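Local atomic coordinates of complement component 1, q subcomponent, A chain (PDB entry 5HBA), a protein that probably forms the A chain of complement C1q, whose globular C1q domain, the part described here, would help recognise targets and trigger the classical complement pathway. Residues 2-8 against 30-35; 40-45 against 99-105; 21-25 against 37-41; 54-60 against 85-91. All coordinates share one frame. Numbering follows the deposited sequence.

All four contacts lie in one C1q domain, a two-sheet beta sandwich. Interactions 1 and 4 belong to the same antiparallel sheet, on opposite sides of the chain's centre with their own centres about 25 Å apart, and both touch the second subunit. Interaction 4 is the most buried and also meets the third subunit; interaction 1 joins a strand to a turn through one backbone hydrogen bond, a water and two aromatic rings. Interaction 2 pairs strands of the other sheet and runs out into an exposed turn. Interaction 3 shares Gly40 and Tyr41 with it, but joins two loops, mostly by packing. Interactions 1, 2 and 3 touch one another, whereas interaction 4 stays about 7 Å from each, nearest atoms.

Interaction 1. Residues 2-8 against 30-35; sequences EKPAFSV and DANDDF
In this C1q-type beta sandwich, the loop leaving strand 26-30 folds back beside residues 2-8, whose strand starts at Ala5. Asp30 opposes Phe6 as an antiparallel non-hydrogen-bonded pair, CA-CA 4.0 Å. Its extended backbone (phi/psi -166/81) begins a type I turn to Asp33, closed by Asp33 N to Asp30 O at 3.2 Å. With chi1 t, its carboxylate reaches forward across the turn: OD1 accepts Asp34 N and OD2 accepts Phe35 N, each at 2.9 Å. An acid suits this place because its two oxygens can each accept a backbone amide, and Lys27 neutralises it with a salt bridge. Ala31 (-59/-41) gives its N to Ala5 O at 2.8 Å, 158°; its small CB fits 3.3 Å from Lys3 O. Asn32 (-102/10) sets CB 3.5 Å from Glu2 OE2 and 4.0 Å from Pro4 CA. A water accepts hydrogen bonds from Asn32 N (2.9 Å) and Ala5 N (3.2 Å) and lies 2.6 Å from Asp30 OD1, filling the gap between strand and turn. Asp33 turns outward in a left-handed conformation (53/53). Asp34 brings OD2 to 3.2 Å from Pro4 CB. Phe35, chi1 t, enters the apolar interior: its CD2 lies 3.6 Å from Phe6 CE1, ring planes at 39°, and Val8 CG2 sits over its face, 4.0 Å from the centroid.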
loop_
_atom_site.group_PDB
_atom_site.type_symbol
_atom_site.label_atom_id
_atom_site.label_comp_id
_atom_site.label_asym_id
_atom_site.label_seq_id
_atom_site.Cartn_x
_atom_site.Cartn_y
_atom_site.Cartn_z
ATOM N N GLU A 2 15.277 15.564 9.005
ATOM C CA GLU A 2 14.243 14.828 9.731
ATOM C C GLU A 2 12.858 15.449 9.550
ATOM O O GLU A 2 12.684 16.659 9.706
ATOM C CB GLU A 2 14.595 14.731 11.219
ATOM C CG GLU A 2 13.546 14.037 12.093
ATOM C CD GLU A 2 12.444 14.976 12.565
ATOM O OE1 GLU A 2 12.756 16.118 12.974
ATOM O OE2 GLU A 2 11.259 14.575 12.511
ATOM N N LYS A 3 11.877 14.610 9.227
ATOM C CA LYS A 3 10.480 15.038 9.145
ATOM C C LYS A 3 9.568 13.928 9.687
ATOM O O LYS A 3 10.058 12.837 10.003
ATOM C CB LYS A 3 10.115 15.443 7.707
ATOM C CG LYS A 3 10.379 14.398 6.638
ATOM C CD LYS A 3 10.076 14.986 5.261
ATOM C CE LYS A 3 10.556 14.075 4.147
ATOM N NZ LYS A 3 10.247 14.649 2.813
ATOM N N PRO A 4 8.257 14.208 9.845
ATOM C CA PRO A 4 7.361 13.147 10.323
ATOM C C PRO A 4 7.385 11.895 9.451
ATOM O O PRO A 4 7.252 11.984 8.220
ATOM C CB PRO A 4 5.981 13.796 10.232
ATOM C CG PRO A 4 6.255 15.263 10.476
ATOM C CD PRO A 4 7.578 15.523 9.802
ATOM N N ALA A 5 7.550 10.748 10.108
ATOM C CA ALA A 5 7.566 9.428 9.477
ATOM C C ALA A 5 7.371 8.418 10.591
ATOM O O ALA A 5 8.150 8.404 11.554
ATOM C CB ALA A 5 8.904 9.170 8.784
ATOM N N PHE A 6 6.354 7.569 10.466
ATOM C CA PHE A 6 6.100 6.565 11.492
ATOM C C PHE A 6 5.707 5.205 10.928
ATOM O O PHE A 6 5.194 5.091 9.803
ATOM C CB PHE A 6 5.014 7.039 12.467
ATOM C CG PHE A 6 3.628 7.001 11.888
ATOM C CD1 PHE A 6 2.862 5.839 11.956
ATOM C CD2 PHE A 6 3.089 8.124 11.282
ATOM C CE1 PHE A 6 1.585 5.793 11.404
ATOM C CE2 PHE A 6 1.805 8.094 10.731
ATOM C CZ PHE A 6 1.053 6.921 10.791
ATOM N N SER A 7 5.932 4.184 11.744
ATOM C CA SER A 7 5.498 2.832 11.452
ATOM C C SER A 7 5.178 2.171 12.784
ATOM O O SER A 7 6.069 2.001 13.642
ATOM C CB SER A 7 6.606 2.067 10.726
ATOM O OG SER A 7 6.181 0.758 10.413
ATOM N N VAL A 8 3.909 1.822 12.975
ATOM C CA VAL A 8 3.463 1.222 14.237
ATOM C C VAL A 8 2.802 -0.132 14.002
ATOM O O VAL A 8 2.122 -0.337 12.992
ATOM C CB VAL A 8 2.506 2.169 15.016
ATOM C CG1 VAL A 8 3.277 3.379 15.529
ATOM C CG2 VAL A 8 1.344 2.620 14.109
ATOM N N ASP A 30 9.118 6.393 14.486
ATOM C CA ASP A 30 8.333 7.598 14.661
ATOM C C ASP A 30 9.227 8.825 14.739
ATOM O O ASP A 30 9.512 9.333 15.791
ATOM C CB ASP A 30 7.405 7.486 15.855
ATOM C CG ASP A 30 6.506 8.676 16.013
ATOM O OD1 ASP A 30 6.556 9.578 15.230
ATOM O OD2 ASP A 30 5.743 8.699 16.935
ATOM N N ALA A 31 9.694 9.384 13.648
ATOM C CA ALA A 31 10.739 10.386 13.708
ATOM C C ALA A 31 10.483 11.658 14.520
ATOM O O ALA A 31 11.351 12.148 15.236
ATOM C CB ALA A 31 11.203 10.748 12.330
ATOM N N ASN A 32 9.283 12.188 14.406
ATOM C CA ASN A 32 8.920 13.446 15.025
ATOM C C ASN A 32 8.094 13.234 16.287
ATOM O O ASN A 32 7.550 14.190 16.831
ATOM C CB ASN A 32 8.152 14.306 14.023
ATOM C CG ASN A 32 8.175 15.770 14.376
ATOM O OD1 ASN A 32 9.222 16.312 14.736
ATOM N ND2 ASN A 32 7.018 16.422 14.284
ATOM N N ASP A 33 8.011 11.985 16.748
ATOM C CA ASP A 33 7.183 11.623 17.907
ATOM C C ASP A 33 5.746 12.124 17.725
ATOM O O ASP A 33 5.192 12.812 18.592
ATOM C CB ASP A 33 7.800 12.154 19.214
ATOM C CG ASP A 33 7.148 11.566 20.462
ATOM O OD1 ASP A 33 6.621 10.433 20.403
ATOM O OD2 ASP A 33 7.166 12.240 21.513
ATOM N N ASP A 34 5.157 11.772 16.583
ATOM C CA ASP A 34 3.835 12.246 16.211
ATOM C C ASP A 34 2.738 11.238 16.516
ATOM O O ASP A 34 1.549 11.563 16.426
ATOM C CB ASP A 34 3.797 12.529 14.710
ATOM C CG ASP A 34 4.457 13.837 14.339
ATOM O OD1 ASP A 34 4.369 14.802 15.123
ATOM O OD2 ASP A 34 5.059 13.901 13.249
ATOM N N PHE A 35 3.127 10.008 16.834
ATOM C CA PHE A 35 2.151 8.947 17.042
ATOM C C PHE A 35 2.064 8.475 18.495
ATOM O O PHE A 35 3.080 8.174 19.124
ATOM C CB PHE A 35 2.462 7.743 16.148
ATOM C CG PHE A 35 1.248 6.931 15.810
ATOM C CD1 PHE A 35 0.734 6.014 16.720
ATOM C CD2 PHE A 35 0.603 7.107 14.593
ATOM C CE1 PHE A 35 -0.398 5.281 16.418
ATOM C CE2 PHE A 35 -0.530 6.380 14.283
ATOM C CZ PHE A 35 -1.036 5.470 15.198
HETATM O O HOH W 1 6.858 11.125 13.166
#

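Interaction 2. Residues 40-45 against 99-105; sequences GYFTCK and LKGDKVW
Tyr41 meets two very different partners: with chi1 m, its ring edge points at the face of Trp105 (chi1 p) in an offset edge-to-face pair (planes 86° apart, CE1 3.4 Å from Trp105 CE3), while CD of Lys103 (chi1 m) covers one ring face at 4.1 Å from the centroid. The site lies in one sheet of the C1q beta sandwich, where strands 41-43 and 103-105 run antiparallel at 150°, axes 4.6 Å apart. Phe42 and Val104 form the hydrogen-bonded pair, Phe42 N to Val104 O 2.9 Å and Val104 N to Phe42 O 2.8 Å; their apolar side chains share the inward face, where Phe42 also meets Phe6 and Phe52. On the other face, Lys103 NZ gives a bond to Thr43 OG1, 2.9 Å. Pairing continues with Cys44 N to Asp102 O and Gly101 N to Cys44 O, both 2.9 Å. Gly101 and Asp102 belong to the type II turn Leu99 to Asp102 that leads into strand 103-105; Gly101 at 92/-19 favours glycine. Asp102 OD2 accepts Leu99 N at 2.6 Å.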
loop_
_atom_site.group_PDB
_atom_site.type_symbol
_atom_site.label_atom_id
_atom_site.label_comp_id
_atom_site.label_asym_id
_atom_site.label_seq_id
_atom_site.Cartn_x
_atom_site.Cartn_y
_atom_site.Cartn_z
ATOM N N GLY A 40 -3.919 5.354 19.549
ATOM C CA GLY A 40 -4.092 5.010 18.144
ATOM C C GLY A 40 -4.080 6.195 17.190
ATOM O O GLY A 40 -4.333 6.024 15.987
ATOM N N TYR A 41 -3.791 7.395 17.699
ATOM C CA TYR A 41 -3.837 8.595 16.846
ATOM C C TYR A 41 -2.468 9.086 16.392
ATOM O O TYR A 41 -1.558 9.248 17.206
ATOM C CB TYR A 41 -4.505 9.788 17.554
ATOM C CG TYR A 41 -5.970 9.648 17.891
ATOM C CD1 TYR A 41 -6.930 9.535 16.892
ATOM C CD2 TYR A 41 -6.397 9.689 19.216
ATOM C CE1 TYR A 41 -8.272 9.418 17.203
ATOM C CE2 TYR A 41 -7.734 9.577 19.538
ATOM C CZ TYR A 41 -8.665 9.444 18.529
ATOM O OH TYR A 41 -9.998 9.337 18.842
ATOM N N PHE A 42 -2.351 9.368 15.097
ATOM C CA PHE A 42 -1.331 10.286 14.614
ATOM C C PHE A 42 -1.907 11.675 14.817
ATOM O O PHE A 42 -3.038 11.937 14.407
ATOM C CB PHE A 42 -1.054 10.076 13.126
ATOM C CG PHE A 42 -0.209 11.156 12.510
ATOM C CD1 PHE A 42 1.177 11.077 12.555
ATOM C CD2 PHE A 42 -0.797 12.244 11.878
ATOM C CE1 PHE A 42 1.962 12.067 11.985
ATOM C CE2 PHE A 42 -0.015 13.241 11.310
ATOM C CZ PHE A 42 1.365 13.154 11.368
ATOM N N THR A 43 -1.140 12.558 15.449
ATOM C CA THR A 43 -1.543 13.955 15.601
ATOM C C THR A 43 -0.540 14.855 14.887
ATOM O O THR A 43 0.642 14.877 15.224
ATOM C CB THR A 43 -1.617 14.382 17.084
ATOM O OG1 THR A 43 -2.613 13.602 17.761
ATOM C CG2 THR A 43 -1.984 15.874 17.195
ATOM N N CYS A 44 -1.026 15.600 13.903
ATOM C CA CYS A 44 -0.183 16.487 13.111
ATOM C C CYS A 44 0.433 17.622 13.946
ATOM O O CYS A 44 -0.290 18.395 14.588
ATOM C CB CYS A 44 -1.016 17.076 11.967
ATOM S SG CYS A 44 -0.113 18.165 10.834
ATOM N N LYS A 45 1.761 17.708 13.938
ATOM C CA LYS A 45 2.478 18.857 14.489
ATOM C C LYS A 45 2.940 19.759 13.349
ATOM O O LYS A 45 2.936 20.986 13.469
ATOM C CB LYS A 45 3.705 18.415 15.297
ATOM C CG LYS A 45 3.420 17.745 16.626
ATOM C CD LYS A 45 4.740 17.544 17.380
ATOM C CE LYS A 45 4.739 16.269 18.187
ATOM N NZ LYS A 45 6.131 15.810 18.424
ATOM N N LEU A 99 -3.952 19.971 8.865
ATOM C CA LEU A 99 -3.602 21.181 9.612
ATOM C C LEU A 99 -3.044 20.782 10.968
ATOM O O LEU A 99 -3.187 19.629 11.382
ATOM C CB LEU A 99 -4.828 22.076 9.804
ATOM C CG LEU A 99 -5.442 22.549 8.488
ATOM C CD1 LEU A 99 -6.642 23.467 8.694
ATOM C CD2 LEU A 99 -4.363 23.244 7.684
ATOM N N LYS A 100 -2.413 21.725 11.663
ATOM C CA LYS A 100 -1.836 21.437 12.975
ATOM C C LYS A 100 -2.949 21.007 13.918
ATOM O O LYS A 100 -3.999 21.644 13.970
ATOM C CB LYS A 100 -1.110 22.663 13.529
ATOM C CG LYS A 100 -0.155 22.361 14.704
ATOM C CD LYS A 100 0.639 23.613 15.083
ATOM C CE LYS A 100 1.937 23.273 15.802
ATOM N NZ LYS A 100 1.698 22.733 17.166
ATOM N N GLY A 101 -2.731 19.911 14.639
ATOM C CA GLY A 101 -3.745 19.379 15.532
ATOM C C GLY A 101 -4.680 18.329 14.937
ATOM O O GLY A 101 -5.328 17.597 15.691
ATOM N N ASP A 102 -4.776 18.252 13.608
ATOM C CA ASP A 102 -5.614 17.223 12.980
ATOM C C ASP A 102 -5.140 15.828 13.384
ATOM O O ASP A 102 -3.937 15.583 13.517
ATOM C CB ASP A 102 -5.597 17.328 11.448
ATOM C CG ASP A 102 -6.314 18.554 10.933
ATOM O OD1 ASP A 102 -7.049 19.196 11.720
ATOM O OD2 ASP A 102 -6.148 18.869 9.728
ATOM N N LYS A 103 -6.086 14.914 13.583
ATOM C CA LYS A 103 -5.737 13.551 13.975
ATOM C C LYS A 103 -6.070 12.581 12.845
ATOM O O LYS A 103 -7.008 12.823 12.084
ATOM C CB LYS A 103 -6.474 13.163 15.259
ATOM C CG LYS A 103 -6.033 13.987 16.471
ATOM C CD LYS A 103 -6.788 13.611 17.738
ATOM C CE LYS A 103 -6.328 14.465 18.919
ATOM N NZ LYS A 103 -4.919 14.161 19.361
ATOM N N VAL A 104 -5.284 11.510 12.716
ATOM C CA VAL A 104 -5.550 10.477 11.708
ATOM C C VAL A 104 -5.427 9.112 12.367
ATOM O O VAL A 104 -4.531 8.887 13.198
ATOM C CB VAL A 104 -4.598 10.582 10.496
ATOM C CG1 VAL A 104 -4.926 9.509 9.449
ATOM C CG2 VAL A 104 -4.694 11.970 9.857
ATOM N N TRP A 105 -6.335 8.203 12.024
ATOM C CA TRP A 105 -6.300 6.885 12.637
ATOM C C TRP A 105 -7.006 5.854 11.771
ATOM O O TRP A 105 -7.614 6.195 10.750
ATOM C CB TRP A 105 -6.908 6.935 14.047
ATOM C CG TRP A 105 -8.421 7.141 14.108
ATOM C CD1 TRP A 105 -9.359 6.168 14.304
ATOM C CD2 TRP A 105 -9.148 8.384 14.026
ATOM N NE1 TRP A 105 -10.621 6.720 14.331
ATOM C CE2 TRP A 105 -10.521 8.084 14.164
ATOM C CE3 TRP A 105 -8.778 9.724 13.843
ATOM C CZ2 TRP A 105 -11.523 9.054 14.124
ATOM C CZ3 TRP A 105 -9.776 10.697 13.798
ATOM C CH2 TRP A 105 -11.131 10.355 13.945
#

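Interaction 3. Residues 21-25 against 37-41; sequences PVTFN and IKTGY
Two loops of the C1q domain meet here without forming a strand pair; the closest CA atoms are Thr23 and Gly40, 4.3 Å apart, and Phe24 and Ile37, 4.9 Å. The direct hydrogen bonding is a single nearly straight link, Phe24 N to Ile37 O, 3.1 Å and 175°. A water 2.6 Å from Gly40 O and 3.0 Å from Val22 O bridges the loops. A CA-H...O contact puts Gly40 CA 3.1 Å from Val22 O. Glycine suits the spot twice over: at phi/psi 83/6 a CB would jam against the preceding carbonyl, and it would also clash with Val22 O. Gly40 and Tyr41 both face Gln36, making a G1 beta bulge. Packing does the rest. Pro21, a rigid apolar wedge, sets CB 3.4 Å from Thr39 O and CG 3.6 Å from Tyr41 CZ. Thr23, chi1 p, lays CG2 3.4 Å from Lys38 O. Phe24 CB meets Ile37 CB at 4.0 Å, and the Phe24 ring presents its edge to Gly40 CA. Behind the contact, Val22 and Phe24 pack on Ile106 of strand 103-109 and on strand 120-133, Phe24 and Ile37 both touch Val8 of strand 5-10, and Pro21 touches Trp105.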
loop_
_atom_site.group_PDB
_atom_site.type_symbol
_atom_site.label_atom_id
_atom_site.label_comp_id
_atom_site.label_asym_id
_atom_site.label_seq_id
_atom_site.Cartn_x
_atom_site.Cartn_y
_atom_site.Cartn_z
ATOM N N PRO A 21 -10.429 3.858 17.688
ATOM C CA PRO A 21 -9.126 3.788 17.017
ATOM C C PRO A 21 -8.354 2.522 17.374
ATOM O O PRO A 21 -8.287 2.130 18.547
ATOM C CB PRO A 21 -8.392 5.026 17.539
ATOM C CG PRO A 21 -9.488 6.001 17.837
ATOM C CD PRO A 21 -10.675 5.179 18.300
ATOM N N VAL A 22 -7.781 1.883 16.364
ATOM C CA VAL A 22 -6.892 0.750 16.612
ATOM C C VAL A 22 -5.711 1.234 17.426
ATOM O O VAL A 22 -5.085 2.251 17.072
ATOM C CB VAL A 22 -6.352 0.150 15.301
ATOM C CG1 VAL A 22 -5.383 -1.015 15.608
ATOM C CG2 VAL A 22 -7.496 -0.318 14.412
ATOM N N THR A 23 -5.400 0.530 18.511
ATOM C CA THR A 23 -4.207 0.853 19.300
ATOM C C THR A 23 -3.086 -0.149 18.979
ATOM O O THR A 23 -3.350 -1.237 18.446
ATOM C CB THR A 23 -4.507 0.936 20.820
ATOM O OG1 THR A 23 -4.966 -0.334 21.290
ATOM C CG2 THR A 23 -5.594 1.999 21.101
ATOM N N PHE A 24 -1.843 0.226 19.269
ATOM C CA PHE A 24 -0.685 -0.553 18.818
ATOM C C PHE A 24 0.255 -0.843 19.992
ATOM O O PHE A 24 0.318 -0.057 20.928
ATOM C CB PHE A 24 0.058 0.219 17.718
ATOM C CG PHE A 24 -0.808 0.570 16.516
ATOM C CD1 PHE A 24 -1.589 1.715 16.511
ATOM C CD2 PHE A 24 -0.830 -0.252 15.391
ATOM C CE1 PHE A 24 -2.385 2.041 15.413
ATOM C CE2 PHE A 24 -1.629 0.055 14.289
ATOM C CZ PHE A 24 -2.411 1.202 14.295
ATOM N N ASN A 25 0.976 -1.961 19.955
ATOM C CA ASN A 25 1.884 -2.301 21.059
ATOM C C ASN A 25 3.373 -2.314 20.683
ATOM O O ASN A 25 4.216 -2.715 21.486
ATOM C CB ASN A 25 1.489 -3.625 21.738
ATOM C CG ASN A 25 1.568 -4.811 20.802
ATOM O OD1 ASN A 25 1.267 -4.703 19.608
ATOM N ND2 ASN A 25 1.955 -5.961 21.340
ATOM N N ILE A 37 0.803 5.403 20.498
ATOM C CA ILE A 37 0.317 4.052 20.262
ATOM C C ILE A 37 -0.776 3.657 21.250
ATOM O O ILE A 37 -1.569 2.763 20.965
ATOM C CB ILE A 37 1.450 2.995 20.260
ATOM C CG1 ILE A 37 2.174 2.955 21.602
ATOM C CG2 ILE A 37 2.421 3.252 19.110
ATOM C CD1 ILE A 37 3.212 1.813 21.682
ATOM N N LYS A 38 -0.836 4.325 22.401
ATOM C CA LYS A 38 -1.882 4.033 23.382
ATOM C C LYS A 38 -3.265 4.556 22.993
ATOM O O LYS A 38 -4.274 4.046 23.476
ATOM C CB LYS A 38 -1.510 4.580 24.770
ATOM C CG LYS A 38 -0.367 3.857 25.451
ATOM C CD LYS A 38 -0.282 4.294 26.922
ATOM C CE LYS A 38 1.085 4.022 27.519
ATOM N NZ LYS A 38 1.199 4.633 28.880
ATOM N N THR A 39 -3.321 5.574 22.138
ATOM C CA THR A 39 -4.611 6.130 21.744
ATOM C C THR A 39 -4.944 5.756 20.298
ATOM O O THR A 39 -6.102 5.859 19.862
ATOM C CB THR A 39 -4.636 7.663 21.869
ATOM O OG1 THR A 39 -3.654 8.229 20.994
ATOM C CG2 THR A 39 -4.357 8.105 23.314
ATOM N N GLY A 40 -3.919 5.354 19.549
ATOM C CA GLY A 40 -4.092 5.010 18.144
ATOM C C GLY A 40 -4.080 6.195 17.190
ATOM O O GLY A 40 -4.333 6.024 15.987
ATOM N N TYR A 41 -3.791 7.395 17.699
ATOM C CA TYR A 41 -3.837 8.595 16.846
ATOM C C TYR A 41 -2.468 9.086 16.392
ATOM O O TYR A 41 -1.558 9.248 17.206
ATOM C CB TYR A 41 -4.505 9.788 17.554
ATOM C CG TYR A 41 -5.970 9.648 17.891
ATOM C CD1 TYR A 41 -6.930 9.535 16.892
ATOM C CD2 TYR A 41 -6.397 9.689 19.216
ATOM C CE1 TYR A 41 -8.272 9.418 17.203
ATOM C CE2 TYR A 41 -7.734 9.577 19.538
ATOM C CZ TYR A 41 -8.665 9.444 18.529
ATOM O OH TYR A 41 -9.998 9.337 18.842
HETATM O O HOH W 2 -5.201 3.983 14.652
#

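Interaction 4. Residues 54-60 against 85-91; sequences FHASSEG and SVSLVVS
His55 ND1 and Ser91 OG share a 2.8 Å hydrogen bond between side chains of a non-hydrogen-bonded pair (CA-CA 4.4 Å); chi1 m in both brings the imidazole and the hydroxyl together. Next to it, Ala56 N to Val90 O (2.9 Å) and Val90 N to Ala56 O (2.8 Å) form the hydrogen-bonded pair, and at the far end Gly60 N, on a residue whose positive phi (80/-161) favours glycine, reaches Val86 O at 2.7 Å. Between these the strands spread: Ser58 O stands 4.1 Å from Leu88 N, which instead donates a hydrogen bond to a water (3.0 Å) that lies 2.7 Å from Gly60 O. Strands 54-59 and 87-91 run antiparallel at 155°, axes 4.4 Å apart, in one sheet of the C1q-type beta sandwich, three copies of which form the assembly here. Asp80 of the second subunit accepts Val89 N, and Leu88 packs on Leu88 of the third. Facing the domain interior, Ala56 and Phe54 lie on Leu64. His55 CB packs 4.0 Å from Val89 CG1, and Phe54 lays its ring face over Ser91 C.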
loop_
_atom_site.group_PDB
_atom_site.type_symbol
_atom_site.label_atom_id
_atom_site.label_comp_id
_atom_site.label_asym_id
_atom_site.label_seq_id
_atom_site.Cartn_x
_atom_site.Cartn_y
_atom_site.Cartn_z
ATOM N N PHE A 54 -2.108 1.459 5.653
ATOM C CA PHE A 54 -2.143 0.392 6.644
ATOM C C PHE A 54 -2.224 -0.984 5.980
ATOM O O PHE A 54 -2.666 -1.104 4.830
ATOM C CB PHE A 54 -3.319 0.582 7.610
ATOM C CG PHE A 54 -4.661 0.426 6.963
ATOM C CD1 PHE A 54 -5.255 -0.826 6.856
ATOM C CD2 PHE A 54 -5.327 1.526 6.451
ATOM C CE1 PHE A 54 -6.477 -0.985 6.244
ATOM C CE2 PHE A 54 -6.570 1.377 5.827
ATOM C CZ PHE A 54 -7.143 0.119 5.734
ATOM N N HIS A 55 -1.815 -2.013 6.720
ATOM C CA HIS A 55 -1.942 -3.404 6.267
ATOM C C HIS A 55 -2.409 -4.210 7.468
ATOM O O HIS A 55 -1.736 -4.235 8.513
ATOM C CB HIS A 55 -0.599 -3.975 5.776
ATOM C CG HIS A 55 0.144 -3.078 4.841
ATOM N ND1 HIS A 55 -0.161 -2.951 3.504
ATOM C CD2 HIS A 55 1.226 -2.271 5.051
ATOM C CE1 HIS A 55 0.665 -2.105 2.939
ATOM N NE2 HIS A 55 1.513 -1.667 3.844
ATOM N N ALA A 56 -3.553 -4.871 7.341
ATOM C CA ALA A 56 -4.164 -5.480 8.523
ATOM C C ALA A 56 -4.909 -6.773 8.226
ATOM O O ALA A 56 -5.503 -6.923 7.154
ATOM C CB ALA A 56 -5.098 -4.469 9.209
ATOM N N SER A 57 -4.886 -7.692 9.193
ATOM C CA SER A 57 -5.613 -8.949 9.075
ATOM C C SER A 57 -6.340 -9.362 10.346
ATOM O O SER A 57 -5.878 -9.119 11.469
ATOM C CB SER A 57 -4.721 -10.109 8.580
ATOM O OG SER A 57 -3.470 -10.144 9.225
ATOM N N SER A 58 -7.481 -10.005 10.140
ATOM C CA SER A 58 -8.273 -10.593 11.206
ATOM C C SER A 58 -8.839 -11.881 10.633
ATOM O O SER A 58 -8.855 -12.055 9.414
ATOM C CB SER A 58 -9.422 -9.653 11.566
ATOM O OG SER A 58 -10.257 -10.240 12.546
ATOM N N GLU A 59 -9.310 -12.777 11.494
ATOM C CA GLU A 59 -9.995 -13.977 11.026
ATOM C C GLU A 59 -11.394 -13.593 10.534
ATOM O O GLU A 59 -12.130 -12.886 11.229
ATOM C CB GLU A 59 -10.080 -15.014 12.155
ATOM C CG GLU A 59 -10.771 -16.326 11.784
ATOM C CD GLU A 59 -9.831 -17.335 11.141
ATOM O OE1 GLU A 59 -8.726 -16.933 10.706
ATOM O OE2 GLU A 59 -10.198 -18.532 11.073
ATOM N N GLY A 60 -11.753 -14.028 9.327
ATOM C CA GLY A 60 -13.059 -13.715 8.775
ATOM C C GLY A 60 -13.121 -12.311 8.198
ATOM O O GLY A 60 -12.085 -11.707 7.909
ATOM N N SER A 85 -13.622 -18.673 8.109
ATOM C CA SER A 85 -12.428 -19.461 8.403
ATOM C C SER A 85 -11.159 -18.862 7.794
ATOM O O SER A 85 -10.046 -19.280 8.117
ATOM C CB SER A 85 -12.620 -20.898 7.903
ATOM O OG SER A 85 -13.076 -20.910 6.557
ATOM N N VAL A 86 -11.333 -17.870 6.927
ATOM C CA VAL A 86 -10.233 -17.317 6.143
ATOM C C VAL A 86 -9.699 -16.002 6.738
ATOM O O VAL A 86 -10.466 -15.187 7.259
ATOM C CB VAL A 86 -10.672 -17.146 4.672
ATOM C CG1 VAL A 86 -9.668 -16.331 3.869
ATOM C CG2 VAL A 86 -10.900 -18.518 4.032
ATOM N N SER A 87 -8.378 -15.828 6.690
ATOM C CA SER A 87 -7.713 -14.623 7.186
ATOM C C SER A 87 -6.913 -13.975 6.046
ATOM O O SER A 87 -6.027 -14.608 5.471
ATOM C CB SER A 87 -6.785 -14.985 8.349
ATOM O OG SER A 87 -6.168 -13.827 8.885
ATOM N N LEU A 88 -7.237 -12.728 5.707
ATOM C CA LEU A 88 -6.583 -12.035 4.591
ATOM C C LEU A 88 -6.006 -10.688 5.041
ATOM O O LEU A 88 -6.383 -10.168 6.092
ATOM C CB LEU A 88 -7.578 -11.801 3.451
ATOM C CG LEU A 88 -8.298 -13.011 2.846
ATOM C CD1 LEU A 88 -9.297 -12.581 1.763
ATOM C CD2 LEU A 88 -7.286 -13.993 2.282
ATOM N N VAL A 89 -5.084 -10.127 4.260
ATOM C CA VAL A 89 -4.544 -8.801 4.565
ATOM C C VAL A 89 -5.267 -7.740 3.751
ATOM O O VAL A 89 -5.216 -7.753 2.519
ATOM C CB VAL A 89 -3.028 -8.722 4.287
ATOM C CG1 VAL A 89 -2.508 -7.287 4.499
ATOM C CG2 VAL A 89 -2.268 -9.709 5.189
ATOM N N VAL A 90 -5.964 -6.836 4.441
ATOM C CA VAL A 90 -6.577 -5.689 3.787
ATOM C C VAL A 90 -5.610 -4.520 3.890
ATOM O O VAL A 90 -5.071 -4.244 4.959
ATOM C CB VAL A 90 -7.878 -5.243 4.477
ATOM C CG1 VAL A 90 -8.583 -4.177 3.632
ATOM C CG2 VAL A 90 -8.797 -6.408 4.703
ATOM N N SER A 91 -5.404 -3.826 2.779
ATOM C CA SER A 91 -4.574 -2.630 2.778
ATOM C C SER A 91 -5.364 -1.446 2.243
ATOM O O SER A 91 -6.252 -1.599 1.386
ATOM C CB SER A 91 -3.330 -2.849 1.920
ATOM O OG SER A 91 -2.572 -3.925 2.418
HETATM O O HOH W 3 -4.680 -12.302 11.573
HETATM O O HOH W 4 -9.905 -11.544 6.315
#